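Local coordinates for protein pseudoalteromonas arctica PAMC 21717 (Pseudoalteromonas arctica, PDB 5YL7) that probably cleaves peptide bonds as a cold-active, calcium-binding serine protease of the subtilase family, at residues Ala189-Gly201 with Asn211-Ser223. Numbering follows the deposited sequence.
With CA (calcium ion), chain F.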
ATOM      1  N   ALA A 189      -0.980   2.559 -17.039  1.00  5.62           N
ATOM      2  CA  ALA A 189      -1.246   1.370 -16.184  1.00  5.43           C
ATOM      3  C   ALA A 189      -2.681   0.883 -16.330  1.00  5.03           C
ATOM      4  O   ALA A 189      -2.962  -0.327 -16.498  1.00  5.74           O
ATOM      5  CB  ALA A 189      -0.960   1.740 -14.738  1.00  6.33           C
ATOM      6  N   ARG A 190      -3.639   1.831 -16.285  1.00  5.49           N
ATOM      7  CA  ARG A 190      -5.069   1.459 -16.450  1.00  5.96           C
ATOM      8  C   ARG A 190      -5.361   0.797 -17.781  1.00  6.39           C
ATOM      9  O   ARG A 190      -6.056  -0.194 -17.863  1.00  7.38           O
ATOM     10  CB  ARG A 190      -5.944   2.708 -16.333  1.00  6.35           C
ATOM     11  CG  ARG A 190      -5.949   3.327 -14.939  1.00  6.56           C
ATOM     12  CD  ARG A 190      -6.581   4.686 -14.975  1.00  7.01           C
ATOM     13  NE  ARG A 190      -7.861   4.754 -15.658  1.00  7.97           N
ATOM     14  CZ  ARG A 190      -8.978   4.243 -15.204  1.00  8.54           C
ATOM     15  NH1 ARG A 190      -9.075   3.800 -13.985  1.00  8.50           N
ATOM     16  NH2 ARG A 190     -10.054   4.104 -15.957  1.00 10.80           N
ATOM     17  N   SER A 191      -4.667   1.273 -18.831  1.00  6.60           N
ATOM     18  CA  SER A 191      -4.895   0.716 -20.239  1.00  7.29           C
ATOM     19  C   SER A 191      -4.330  -0.682 -20.304  1.00  6.94           C
ATOM     20  O   SER A 191      -4.779  -1.514 -21.114  1.00  8.41           O
ATOM     21  CB  SER A 191      -4.175   1.606 -21.203  1.00  9.03           C
ATOM     22  OG  SER A 191      -2.765   1.440 -21.220  1.00 12.93           O
ATOM     23  N   ASN A 192      -3.331  -0.992 -19.463  1.00  6.38           N
ATOM     24  CA  ASN A 192      -2.764  -2.342 -19.370  1.00  7.23           C
ATOM     25  C   ASN A 192      -3.547  -3.218 -18.439  1.00  7.34           C
ATOM     26  O   ASN A 192      -3.162  -4.384 -18.215  1.00 10.61           O
ATOM     27  CB  ASN A 192      -1.307  -2.231 -18.956  1.00  7.98           C
ATOM     28  CG  ASN A 192      -0.415  -1.708 -20.016  1.00  8.82           C
ATOM     29  OD1 ASN A 192      -0.780  -1.874 -21.248  1.00 11.30           O
ATOM     30  ND2 ASN A 192       0.713  -1.151 -19.694  1.00  8.80           N
ATOM     31  N   GLY A 193      -4.653  -2.758 -17.827  1.00  7.15           N
ATOM     32  CA  GLY A 193      -5.516  -3.581 -17.028  1.00  6.95           C
ATOM     33  C   GLY A 193      -5.233  -3.446 -15.527  1.00  7.15           C
ATOM     34  O   GLY A 193      -5.790  -4.255 -14.743  1.00  9.92           O
ATOM     35  N   THR A 194      -4.347  -2.560 -15.123  1.00  6.27           N
ATOM     36  CA  THR A 194      -3.899  -2.480 -13.692  1.00  5.47           C
ATOM     37  C   THR A 194      -4.728  -1.425 -12.984  1.00  5.22           C
ATOM     38  O   THR A 194      -4.806  -0.242 -13.427  1.00  6.67           O
ATOM     39  CB  THR A 194      -2.465  -2.057 -13.647  1.00  5.85           C
ATOM     40  OG1 THR A 194      -1.671  -2.982 -14.445  1.00  7.53           O
ATOM     41  CG2 THR A 194      -1.925  -2.008 -12.244  1.00  6.16           C
ATOM     42  N   VAL A 195      -5.373  -1.783 -11.864  1.00  4.85           N
ATOM     43  CA  VAL A 195      -6.031  -0.829 -10.969  1.00  4.98           C
ATOM     44  C   VAL A 195      -5.008  -0.172 -10.065  1.00  4.60           C
ATOM     45  O   VAL A 195      -4.057  -0.824  -9.614  1.00  5.62           O
ATOM     46  CB  VAL A 195      -7.194  -1.495 -10.212  1.00  5.36           C
ATOM     47  CG1 VAL A 195      -6.719  -2.514  -9.202  1.00  5.19           C
ATOM     48  CG2 VAL A 195      -8.115  -0.481  -9.531  1.00  6.03           C
ATOM     49  N   VAL A 196      -5.220   1.110  -9.785  1.00  4.53           N
ATOM     50  CA  VAL A 196      -4.238   1.924  -9.057  1.00  4.21           C
ATOM     51  C   VAL A 196      -4.856   2.392  -7.744  1.00  4.45           C
ATOM     52  O   VAL A 196      -5.840   3.139  -7.809  1.00  5.39           O
ATOM     53  CB  VAL A 196      -3.759   3.086  -9.923  1.00  5.29           C
ATOM     54  CG1 VAL A 196      -2.693   3.861  -9.165  1.00  6.35           C
ATOM     55  CG2 VAL A 196      -3.153   2.580 -11.217  1.00  6.01           C
ATOM     56  N   VAL A 197      -4.285   1.988  -6.623  1.00  4.34           N
ATOM     57  CA  VAL A 197      -4.779   2.315  -5.295  1.00  4.59           C
ATOM     58  C   VAL A 197      -3.789   3.189  -4.607  1.00  4.76           C
ATOM     59  O   VAL A 197      -2.606   2.865  -4.563  1.00  5.14           O
ATOM     60  CB  VAL A 197      -5.000   0.975  -4.513  1.00  5.11           C
ATOM     61  CG1 VAL A 197      -5.537   1.293  -3.102  1.00  5.87           C
ATOM     62  CG2 VAL A 197      -6.000   0.076  -5.242  1.00  5.16           C
ATOM     63  N   ILE A 198      -4.278   4.314  -4.016  1.00  4.82           N
ATOM     64  CA  ILE A 198      -3.413   5.374  -3.531  1.00  4.74           C
ATOM     65  C   ILE A 198      -3.865   5.859  -2.169  1.00  4.76           C
ATOM     66  O   ILE A 198      -5.063   5.962  -1.862  1.00  5.59           O
ATOM     67  CB  ILE A 198      -3.383   6.564  -4.513  1.00  5.53           C
ATOM     68  CG1 ILE A 198      -2.973   6.039  -5.906  1.00  6.38           C
ATOM     69  CG2 ILE A 198      -2.422   7.636  -4.002  1.00  6.17           C
ATOM     70  CD1 ILE A 198      -2.880   7.083  -6.996  1.00  8.49           C
ATOM     71  N   ALA A 199      -2.871   6.100  -1.297  1.00  3.87           N
ATOM     72  CA  ALA A 199      -3.097   6.779  -0.016  1.00  4.28           C
ATOM     73  C   ALA A 199      -3.431   8.228  -0.197  1.00  5.13           C
ATOM     74  O   ALA A 199      -2.708   8.978  -0.855  1.00  6.40           O
ATOM     75  CB  ALA A 199      -1.902   6.660   0.841  1.00  4.63           C
ATOM     76  N   ALA A 200      -4.495   8.707   0.483  1.00  4.82           N
ATOM     77  CA  ALA A 200      -4.943  10.144   0.265  1.00  5.48           C
ATOM     78  C   ALA A 200      -4.095  11.094   0.940  1.00  5.48           C
ATOM     79  O   ALA A 200      -4.215  12.354   0.604  1.00  6.87           O
ATOM     80  CB  ALA A 200      -6.351  10.292   0.740  1.00  5.99           C
ATOM     81  N   GLY A 201      -3.228  10.757   1.872  1.00  5.14           N
ATOM     82  CA  GLY A 201      -2.355  11.677   2.606  1.00  5.48           C
ATOM     83  C   GLY A 201      -2.825  11.981   4.021  1.00  5.33           C
ATOM     84  O   GLY A 201      -3.938  11.711   4.404  1.00  5.70           O
ATOM     85  N   ASN A 211      -1.337  14.851  -4.138  1.00  7.98           N
ATOM     86  CA  ASN A 211      -1.084  13.930  -5.247  1.00  8.00           C
ATOM     87  C   ASN A 211      -0.353  12.683  -4.763  1.00  8.40           C
ATOM     88  O   ASN A 211       0.406  12.806  -3.753  1.00 10.08           O
ATOM     89  CB  ASN A 211      -0.276  14.663  -6.396  1.00  8.60           C
ATOM     90  CG  ASN A 211       1.054  15.145  -5.967  1.00 11.68           C
ATOM     91  OD1 ASN A 211       2.006  14.388  -5.877  1.00 14.40           O
ATOM     92  ND2 ASN A 211       1.120  16.391  -5.593  1.00 12.08           N
ATOM     93  N   PRO A 212      -0.370  11.560  -5.423  1.00  8.00           N
ATOM     94  CA  PRO A 212      -1.163  11.309  -6.635  1.00  6.89           C
ATOM     95  C   PRO A 212      -2.591  10.901  -6.354  1.00  6.31           C
ATOM     96  O   PRO A 212      -3.327  10.566  -7.298  1.00  6.24           O
ATOM     97  CB  PRO A 212      -0.377  10.173  -7.307  1.00  7.36           C
ATOM     98  CG  PRO A 212       0.238   9.408  -6.134  1.00  8.48           C
ATOM     99  CD  PRO A 212       0.593  10.478  -5.135  1.00  9.18           C
ATOM    100  N   GLY A 213      -3.087  11.019  -5.128  1.00  6.44           N
ATOM    101  CA  GLY A 213      -4.435  10.665  -4.883  1.00  7.02           C
ATOM    102  C   GLY A 213      -5.475  11.468  -5.595  1.00  7.18           C
ATOM    103  O   GLY A 213      -6.590  11.042  -5.858  1.00  8.77           O
ATOM    104  N   ASN A 214      -5.109  12.735  -5.929  1.00  7.11           N
ATOM    105  CA  ASN A 214      -5.926  13.649  -6.717  1.00  6.74           C
ATOM    106  C   ASN A 214      -5.806  13.435  -8.205  1.00  7.68           C
ATOM    107  O   ASN A 214      -6.474  14.156  -8.967  1.00  9.73           O
ATOM    108  CB  ASN A 214      -5.641  15.096  -6.304  1.00  6.64           C
ATOM    109  CG  ASN A 214      -4.256  15.546  -6.633  1.00  6.63           C
ATOM    110  OD1 ASN A 214      -3.447  14.794  -7.171  1.00  7.00           O
ATOM    111  ND2 ASN A 214      -3.938  16.826  -6.299  1.00  8.03           N
ATOM    112  N   CYS A 215      -5.082  12.426  -8.655  1.00  6.80           N
ATOM    113  CA  CYS A 215      -5.065  12.104 -10.091  1.00  6.76           C
ATOM    114  C   CYS A 215      -6.391  11.467 -10.425  1.00  6.54           C
ATOM    115  O   CYS A 215      -7.223  11.044  -9.602  1.00  7.55           O
ATOM    116  CB  CYS A 215      -3.952  11.156 -10.359  1.00  6.56           C
ATOM    117  SG  CYS A 215      -2.301  11.817 -10.030  1.00  8.58           S
ATOM    118  N   ASN A 216      -6.733  11.401 -11.727  1.00  6.25           N
ATOM    119  CA  ASN A 216      -7.914  10.758 -12.217  1.00  5.95           C
ATOM    120  C   ASN A 216      -7.673   9.275 -12.468  1.00  4.97           C
ATOM    121  O   ASN A 216      -6.564   8.869 -12.807  1.00  5.93           O
ATOM    122  CB  ASN A 216      -8.510  11.429 -13.452  1.00  6.66           C
ATOM    123  CG  ASN A 216      -8.931  12.842 -13.184  1.00  8.83           C
ATOM    124  OD1 ASN A 216      -9.639  13.063 -12.173  1.00 12.75           O
ATOM    125  ND2 ASN A 216      -8.471  13.806 -13.936  1.00 10.26           N
ATOM    126  N   GLY A 217      -8.723   8.483 -12.326  1.00  4.84           N
ATOM    127  CA  GLY A 217      -8.646   7.037 -12.578  1.00  5.40           C
ATOM    128  C   GLY A 217      -7.969   6.216 -11.527  1.00  5.93           C
ATOM    129  O   GLY A 217      -7.418   5.179 -11.848  1.00  6.68           O
ATOM    130  N   VAL A 218      -8.036   6.674 -10.277  1.00  5.45           N
ATOM    131  CA  VAL A 218      -7.396   5.981  -9.154  1.00  5.13           C
ATOM    132  C   VAL A 218      -8.391   5.729  -8.096  1.00  5.09           C
ATOM    133  O   VAL A 218      -9.416   6.398  -7.984  1.00  5.57           O
ATOM    134  CB  VAL A 218      -6.189   6.789  -8.606  1.00  5.43           C
ATOM    135  CG1 VAL A 218      -5.191   7.144  -9.715  1.00  6.28           C
ATOM    136  CG2 VAL A 218      -6.578   8.034  -7.876  1.00  6.84           C
ATOM    137  N   VAL A 219      -8.056   4.785  -7.220  1.00  4.75           N
ATOM    138  CA  VAL A 219      -8.854   4.522  -5.999  1.00  4.98           C
ATOM    139  C   VAL A 219      -8.115   5.229  -4.855  1.00  4.69           C
ATOM    140  O   VAL A 219      -7.062   4.756  -4.399  1.00  4.43           O
ATOM    141  CB  VAL A 219      -8.988   3.035  -5.706  1.00  5.54           C
ATOM    142  CG1 VAL A 219      -9.849   2.789  -4.521  1.00  6.11           C
ATOM    143  CG2 VAL A 219      -9.493   2.266  -6.945  1.00  5.83           C
ATOM    144  N   ASN A 220      -8.651   6.363  -4.411  1.00  4.49           N
ATOM    145  CA  ASN A 220      -8.018   7.191  -3.387  1.00  4.68           C
ATOM    146  C   ASN A 220      -8.635   6.870  -2.054  1.00  4.76           C
ATOM    147  O   ASN A 220      -9.883   6.816  -1.903  1.00  5.30           O
ATOM    148  CB  ASN A 220      -8.184   8.685  -3.709  1.00  5.18           C
ATOM    149  CG  ASN A 220      -7.232   9.530  -2.918  1.00  5.94           C
ATOM    150  OD1 ASN A 220      -6.182   9.118  -2.511  1.00  6.44           O
ATOM    151  ND2 ASN A 220      -7.618  10.830  -2.738  1.00  7.24           N
ATOM    152  N   VAL A 221      -7.769   6.584  -1.082  1.00  4.11           N
ATOM    153  CA  VAL A 221      -8.182   5.904   0.173  1.00  4.67           C
ATOM    154  C   VAL A 221      -7.893   6.794   1.377  1.00  4.08           C
ATOM    155  O   VAL A 221      -6.750   7.185   1.638  1.00  5.07           O
ATOM    156  CB  VAL A 221      -7.406   4.599   0.307  1.00  4.23           C
ATOM    157  CG1 VAL A 221      -7.823   3.855   1.583  1.00  4.32           C
ATOM    158  CG2 VAL A 221      -7.634   3.709  -0.905  1.00  4.64           C
ATOM    159  N   ALA A 222      -8.987   7.046   2.128  1.00  3.99           N
ATOM    160  CA  ALA A 222      -8.906   7.715   3.463  1.00  4.39           C
ATOM    161  C   ALA A 222      -8.706   6.644   4.517  1.00  4.92           C
ATOM    162  O   ALA A 222      -8.980   5.462   4.356  1.00  5.14           O
ATOM    163  CB  ALA A 222     -10.160   8.519   3.720  1.00  4.96           C
ATOM    164  N   SER A 223      -8.237   7.077   5.703  1.00  4.85           N
ATOM    165  CA  SER A 223      -7.946   6.202   6.799  1.00  4.62           C
ATOM    166  C   SER A 223      -8.929   6.300   7.947  1.00  4.84           C
ATOM    167  O   SER A 223      -9.222   7.472   8.362  1.00  5.69           O
ATOM    168  CB  SER A 223      -6.585   6.511   7.357  1.00  5.34           C
ATOM    169  OG  SER A 223      -6.338   5.742   8.537  1.00  5.40           O
TER
HETATM  170 CA    CA F 804     -11.419   7.565  -7.981  1.00  6.14          CA
HETATM  171  O   HOH W   1      -7.335   2.472 -11.194  1.00  6.87           O
HETATM  172  O   HOH W   2      -2.611  11.486  -2.380  1.00 15.28           O
HETATM  173  O   HOH W   3      -1.194  10.555  -2.562  1.00 23.26           O
HETATM  174  O   HOH W   4      -5.309  12.711  -1.987  1.00  8.55           O
HETATM  175  O   HOH W   5      -9.855   9.123  -9.231  1.00  9.20           O
HETATM  176  O   HOH W   6     -13.045   9.578  -6.746  1.00102.83           O
HETATM  177  O   HOH W   7     -13.365   8.602  -8.881  1.00 10.46           O
HETATM  178  O   HOH W   8     -11.064   9.679  -6.792  1.00 11.53           O
HETATM  179  O   HOH W   9     -11.256   6.915 -10.417  1.00 10.17           O
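Ile198 packs from its strand against Pro212, Gly213 and Val218, its CD1 lying 3.6 Å from Val218 CG1 while CG2 rests against Pro212 CG and the backbone of Gly213. CG1 stands anti to the carbonyl carbon (chi1 -55°) and the chain runs on extended, which sends CD1 over Val218. On the other sheet face Val197 CG1 leans on Val221 CG2 at 3.9 Å. Between these layers strands 195-199 and 219-223 pair in parallel: Val219 N gives a nearly straight bond to Val196 O (2.8 Å), Val219 O receives Ile198 N, and the alternation continues through Val221 to Ala200 N. The Asn220 amide lies against Ala200, OD1 3.2 Å from Ala200 CA, while ND2 reaches Ala200 O through a water; its main polar partner is Asn239, outside the pair. At the polar edge a water joins Val196 N to Gly217 O, which also accepts a hydrogen bond from Arg190 NH1 (3.0 Å), the donor sitting above the carbonyl plane; Gly217 CA lies over a guanidinium face. A leucine in place of Arg190 would probably cost Gly217 O its guanidinium donor and leave Asp304 without this salt-bridge partner. Next along, Val218 O binds calcium at 2.3 Å, with Asp241 and Glu307 completing the protein ligands. Within the parallel sheet of the subtilisin-like fold, the pair lies between strands 167-170 and 242-245, with helix 280-297 packed against Val197 and Val221 and helix 180-191 against Val218.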